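PDB 3EHM: SusD homolog from Bacteroides thetaiotaomicron, which probably binds mucin O-glycans, as a SusD-family protein involved in the use of these host glycans by a gut symbiont. Local coordinates for residues I39-Q53 / P255-E269. Residues are numbered along the deposited sequence; the frame is centred on the assembly and turned at random.
Sequences IGSPSLTTGPGNDLQ and PLLNSMLASVNEYNE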
loop_
_atom_site.group_PDB
_atom_site.type_symbol
_atom_site.label_atom_id
_atom_site.label_comp_id
_atom_site.label_asym_id
_atom_site.label_seq_id
_atom_site.Cartn_x
_atom_site.Cartn_y
_atom_site.Cartn_z
ATOM N N ILE A 39 9.497 -8.987 -5.400
ATOM C CA ILE A 39 9.188 -10.390 -5.631
ATOM C C ILE A 39 10.206 -10.898 -6.644
ATOM O O ILE A 39 10.700 -10.130 -7.473
ATOM C CB ILE A 39 7.761 -10.589 -6.182
ATOM C CG1 ILE A 39 7.426 -12.084 -6.201
ATOM C CG2 ILE A 39 7.649 -10.002 -7.578
ATOM C CD1 ILE A 39 5.958 -12.383 -6.432
ATOM N N GLY A 40 10.535 -12.182 -6.579
ATOM C CA GLY A 40 11.517 -12.704 -7.509
ATOM C C GLY A 40 11.448 -14.191 -7.752
ATOM O O GLY A 40 10.604 -14.895 -7.194
ATOM N N SER A 41 12.353 -14.658 -8.608
ATOM C CA SER A 41 12.463 -16.062 -8.978
ATOM C C SER A 41 12.663 -16.964 -7.768
ATOM O O SER A 41 13.323 -16.584 -6.801
ATOM C CB SER A 41 13.640 -16.239 -9.939
ATOM O OG SER A 41 13.960 -17.608 -10.109
ATOM N N PRO A 42 12.089 -18.177 -7.803
ATOM C CA PRO A 42 12.245 -19.103 -6.678
ATOM C C PRO A 42 13.726 -19.362 -6.396
ATOM O O PRO A 42 14.118 -19.619 -5.257
ATOM C CB PRO A 42 11.531 -20.361 -7.165
ATOM C CG PRO A 42 10.455 -19.810 -8.051
ATOM C CD PRO A 42 11.188 -18.739 -8.827
ATOM N N SER A 43 14.547 -19.279 -7.440
ATOM C CA SER A 43 15.979 -19.524 -7.295
ATOM C C SER A 43 16.693 -18.495 -6.415
ATOM O O SER A 43 17.805 -18.746 -5.951
ATOM C CB SER A 43 16.651 -19.572 -8.666
ATOM O OG SER A 43 16.667 -18.294 -9.265
ATOM N N LEU A 44 16.070 -17.344 -6.183
ATOM C CA LEU A 44 16.687 -16.324 -5.340
ATOM C C LEU A 44 16.268 -16.492 -3.880
ATOM O O LEU A 44 16.527 -15.628 -3.040
ATOM C CB LEU A 44 16.318 -14.925 -5.841
ATOM C CG LEU A 44 16.796 -14.600 -7.259
ATOM C CD1 LEU A 44 16.437 -13.166 -7.610
ATOM C CD2 LEU A 44 18.305 -14.808 -7.345
ATOM N N THR A 45 15.623 -17.617 -3.596
ATOM C CA THR A 45 15.143 -17.957 -2.257
ATOM C C THR A 45 14.533 -16.809 -1.440
ATOM O O THR A 45 13.523 -16.229 -1.841
ATOM C CB THR A 45 16.257 -18.652 -1.425
ATOM O OG1 THR A 45 17.356 -17.757 -1.217
ATOM C CG2 THR A 45 16.770 -19.894 -2.170
ATOM N N THR A 46 15.145 -16.477 -0.304
ATOM C CA THR A 46 14.610 -15.433 0.577
ATOM C C THR A 46 14.960 -13.985 0.249
ATOM O O THR A 46 14.481 -13.071 0.924
ATOM C CB THR A 46 15.042 -15.672 2.041
ATOM O OG1 THR A 46 16.474 -15.638 2.123
ATOM C CG2 THR A 46 14.534 -17.028 2.544
ATOM N N GLY A 47 15.792 -13.769 -0.765
ATOM C CA GLY A 47 16.179 -12.411 -1.124
ATOM C C GLY A 47 15.030 -11.426 -1.278
ATOM O O GLY A 47 14.922 -10.468 -0.510
ATOM N N PRO A 48 14.152 -11.628 -2.270
ATOM C CA PRO A 48 13.024 -10.716 -2.473
ATOM C C PRO A 48 12.150 -10.606 -1.229
ATOM O O PRO A 48 11.537 -9.567 -0.985
ATOM C CB PRO A 48 12.290 -11.339 -3.655
ATOM C CG PRO A 48 13.417 -11.965 -4.437
ATOM C CD PRO A 48 14.222 -12.624 -3.352
ATOM N N GLY A 49 12.105 -11.683 -0.449
ATOM C CA GLY A 49 11.316 -11.697 0.773
ATOM C C GLY A 49 11.876 -10.752 1.823
ATOM O O GLY A 49 11.120 -10.129 2.574
ATOM N N ASN A 50 13.200 -10.646 1.894
ATOM C CA ASN A 50 13.809 -9.730 2.847
ATOM C C ASN A 50 13.405 -8.318 2.419
ATOM O O ASN A 50 13.112 -7.465 3.254
ATOM C CB ASN A 50 15.345 -9.842 2.843
ATOM C CG ASN A 50 15.853 -11.158 3.426
ATOM O OD1 ASN A 50 15.144 -11.845 4.159
ATOM N ND2 ASN A 50 17.102 -11.497 3.113
ATOM N N ASP A 51 13.377 -8.083 1.109
ATOM C CA ASP A 51 13.010 -6.767 0.591
ATOM C C ASP A 51 11.558 -6.421 0.933
ATOM O O ASP A 51 11.266 -5.306 1.358
ATOM C CB ASP A 51 13.198 -6.714 -0.926
ATOM C CG ASP A 51 14.650 -6.866 -1.354
ATOM O OD1 ASP A 51 14.891 -6.936 -2.576
ATOM O OD2 ASP A 51 15.549 -6.909 -0.490
ATOM N N LEU A 52 10.654 -7.378 0.742
ATOM C CA LEU A 52 9.234 -7.158 1.027
ATOM C C LEU A 52 9.004 -6.871 2.509
ATOM O O LEU A 52 8.068 -6.159 2.874
ATOM C CB LEU A 52 8.412 -8.375 0.608
ATOM C CG LEU A 52 6.897 -8.174 0.687
ATOM C CD1 LEU A 52 6.477 -7.126 -0.341
ATOM C CD2 LEU A 52 6.187 -9.488 0.428
ATOM N N GLN A 53 9.849 -7.437 3.363
ATOM C CA GLN A 53 9.735 -7.192 4.800
ATOM C C GLN A 53 9.924 -5.702 5.046
ATOM O O GLN A 53 9.165 -5.066 5.788
ATOM C CB GLN A 53 10.821 -7.949 5.566
ATOM C CG GLN A 53 10.404 -9.304 6.091
ATOM C CD GLN A 53 11.399 -9.856 7.094
ATOM O OE1 GLN A 53 11.050 -10.681 7.941
ATOM N NE2 GLN A 53 12.646 -9.409 7.001
ATOM N N PRO A 255 9.056 -17.518 -13.751
ATOM C CA PRO A 255 8.620 -18.195 -12.528
ATOM C C PRO A 255 8.926 -17.299 -11.332
ATOM O O PRO A 255 9.971 -16.646 -11.292
ATOM C CB PRO A 255 9.458 -19.468 -12.527
ATOM C CG PRO A 255 9.614 -19.759 -13.999
ATOM C CD PRO A 255 9.936 -18.388 -14.552
ATOM N N LEU A 256 8.015 -17.259 -10.367
ATOM C CA LEU A 256 8.204 -16.435 -9.180
ATOM C C LEU A 256 7.792 -17.151 -7.903
ATOM O O LEU A 256 6.948 -18.043 -7.917
ATOM C CB LEU A 256 7.394 -15.140 -9.293
ATOM C CG LEU A 256 7.719 -14.165 -10.428
ATOM C CD1 LEU A 256 6.679 -13.057 -10.443
ATOM C CD2 LEU A 256 9.114 -13.591 -10.242
ATOM N N LEU A 257 8.407 -16.745 -6.799
ATOM C CA LEU A 257 8.105 -17.288 -5.485
ATOM C C LEU A 257 7.484 -16.129 -4.713
ATOM O O LEU A 257 8.143 -15.115 -4.488
ATOM C CB LEU A 257 9.388 -17.736 -4.780
ATOM C CG LEU A 257 9.218 -18.245 -3.345
ATOM C CD1 LEU A 257 8.349 -19.504 -3.349
ATOM C CD2 LEU A 257 10.585 -18.535 -2.733
ATOM N N ASN A 258 6.224 -16.255 -4.314
ATOM C CA ASN A 258 5.609 -15.159 -3.579
ATOM C C ASN A 258 6.561 -14.768 -2.450
ATOM O O ASN A 258 6.988 -15.613 -1.663
ATOM C CB ASN A 258 4.250 -15.562 -3.017
ATOM C CG ASN A 258 3.538 -14.399 -2.367
ATOM O OD1 ASN A 258 3.898 -13.973 -1.271
ATOM N ND2 ASN A 258 2.539 -13.858 -3.053
ATOM N N SER A 259 6.887 -13.485 -2.389
ATOM C CA SER A 259 7.829 -12.967 -1.409
ATOM C C SER A 259 7.365 -12.833 0.036
ATOM O O SER A 259 8.138 -12.408 0.893
ATOM C CB SER A 259 8.385 -11.632 -1.912
ATOM O OG SER A 259 7.372 -10.890 -2.571
HETATM N N MSE A 260 6.115 -13.184 0.319
HETATM C CA MSE A 260 5.627 -13.130 1.695
HETATM C C MSE A 260 6.006 -14.422 2.418
HETATM O O MSE A 260 6.009 -14.484 3.646
HETATM C CB MSE A 260 4.102 -12.997 1.736
HETATM C CG MSE A 260 3.543 -11.701 1.215
HETATM SE SE MSE A 260 1.602 -11.737 1.403
HETATM C CE MSE A 260 1.525 -11.682 3.336
ATOM N N LEU A 261 6.328 -15.460 1.656
ATOM C CA LEU A 261 6.664 -16.746 2.257
ATOM C C LEU A 261 7.860 -16.741 3.205
ATOM O O LEU A 261 7.800 -17.331 4.285
ATOM C CB LEU A 261 6.869 -17.796 1.161
ATOM C CG LEU A 261 5.577 -18.165 0.426
ATOM C CD1 LEU A 261 5.871 -19.194 -0.661
ATOM C CD2 LEU A 261 4.573 -18.724 1.425
ATOM N N ALA A 262 8.944 -16.083 2.814
ATOM C CA ALA A 262 10.130 -16.037 3.668
ATOM C C ALA A 262 9.794 -15.565 5.087
ATOM O O ALA A 262 10.126 -16.235 6.064
ATOM C CB ALA A 262 11.185 -15.125 3.051
ATOM N N SER A 263 9.126 -14.422 5.206
ATOM C CA SER A 263 8.791 -13.903 6.527
ATOM C C SER A 263 7.681 -14.673 7.245
ATOM O O SER A 263 7.701 -14.802 8.470
ATOM C CB SER A 263 8.414 -12.423 6.438
ATOM O OG SER A 263 8.258 -11.881 7.738
ATOM N N VAL A 264 6.715 -15.189 6.493
ATOM C CA VAL A 264 5.618 -15.936 7.103
ATOM C C VAL A 264 6.016 -17.345 7.545
ATOM O O VAL A 264 5.751 -17.737 8.683
ATOM C CB VAL A 264 4.400 -16.055 6.139
ATOM C CG1 VAL A 264 3.379 -17.044 6.696
ATOM C CG2 VAL A 264 3.743 -14.689 5.955
ATOM N N ASN A 265 6.663 -18.098 6.658
ATOM C CA ASN A 265 7.034 -19.478 6.969
ATOM C C ASN A 265 8.488 -19.761 7.318
ATOM O O ASN A 265 8.763 -20.587 8.187
ATOM C CB ASN A 265 6.626 -20.400 5.817
ATOM C CG ASN A 265 5.140 -20.359 5.536
ATOM O OD1 ASN A 265 4.320 -20.365 6.455
ATOM N ND2 ASN A 265 4.783 -20.330 4.260
ATOM N N GLU A 266 9.418 -19.098 6.641
ATOM C CA GLU A 266 10.831 -19.332 6.904
ATOM C C GLU A 266 11.314 -18.708 8.207
ATOM O O GLU A 266 11.883 -19.392 9.059
ATOM C CB GLU A 266 11.681 -18.807 5.746
ATOM C CG GLU A 266 11.460 -19.528 4.419
ATOM C CD GLU A 266 11.672 -21.033 4.518
ATOM O OE1 GLU A 266 12.633 -21.463 5.195
ATOM O OE2 GLU A 266 10.883 -21.784 3.906
ATOM N N TYR A 267 11.085 -17.409 8.362
ATOM C CA TYR A 267 11.522 -16.701 9.558
ATOM C C TYR A 267 10.500 -16.738 10.695
ATOM O O TYR A 267 10.843 -16.470 11.852
ATOM C CB TYR A 267 11.835 -15.238 9.218
ATOM C CG TYR A 267 12.794 -15.041 8.059
ATOM C CD1 TYR A 267 13.897 -15.878 7.880
ATOM C CD2 TYR A 267 12.623 -13.982 7.165
ATOM C CE1 TYR A 267 14.805 -15.664 6.838
ATOM C CE2 TYR A 267 13.526 -13.757 6.125
ATOM C CZ TYR A 267 14.614 -14.601 5.967
ATOM O OH TYR A 267 15.519 -14.365 4.953
ATOM N N ASN A 268 9.250 -17.061 10.363
ATOM C CA ASN A 268 8.180 -17.122 11.353
ATOM C C ASN A 268 8.028 -15.774 12.044
ATOM O O ASN A 268 7.845 -15.704 13.263
ATOM C CB ASN A 268 8.485 -18.204 12.390
ATOM C CG ASN A 268 8.361 -19.594 11.821
ATOM O OD1 ASN A 268 9.303 -20.389 11.870
ATOM N ND2 ASN A 268 7.196 -19.898 11.267
ATOM N N GLU A 269 8.092 -14.707 11.253
ATOM C CA GLU A 269 7.998 -13.357 11.787
ATOM C C GLU A 269 6.726 -12.599 11.412
ATOM O O GLU A 269 6.291 -11.724 12.151
ATOM C CB GLU A 269 9.241 -12.553 11.369
ATOM C CG GLU A 269 10.552 -13.187 11.860
ATOM C CD GLU A 269 11.804 -12.454 11.397
ATOM O OE1 GLU A 269 11.857 -12.026 10.224
ATOM O OE2 GLU A 269 12.746 -12.323 12.207
HETATM O O HOH W 1 10.440 -13.872 -3.999
HETATM O O HOH W 2 9.063 -12.138 3.348
#
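The start of helix 47-57, with the loop leading into it, lies against the extended run 255-258 and the short helix 261-266 of this SusD-family protein. Where the loop meets the extended run, Leu257 N donates to Gly40 O at 2.9 Å and nearly straight (170°), while a water links Gly40 N and Leu257 O, accepting from the former. Pro42 lies over this backbone, its CD 3.5 Å from Pro255 O and its CG against the Leu257 CB. Leu256 brings its CD2 to within 3.5 Å of Gly40 C. Ile39 runs its CG1 branch, anti to the backbone N (chi1 -171°), past Leu257 O toward Asn258.

Beyond this crossing the chain turns into helix 261-266, with Asn258 OD1 capping Met260 N, and the two helical elements come together at small residues. Gly49 brings its CA to 3.3 Å from Ser259 O in a CA-H...O contact and lies beside the Ala262 methyl. A second water bridges this junction, donating to Gly49 O and Ser259 O and accepting from Ser263 N. Leu52 reaches one turn further, its CD2 touching both Met260 CG and Ser259 OG, a hydroxyl that is hydrogen-bonded to Pro38 O.

At the far end the Tyr267 hydroxyl is tied to helix 47-57. It donates to Asn50 OD1 at 2.7 Å, in the carbonyl plane and on a lone pair, and the amide lies at the ring's edge with the two planes 17° apart. Thr46 OG1 adds a weak bond to the same hydroxyl, while Thr46 CG2, placed anti to the carbonyl carbon, packs on Ala262 CB.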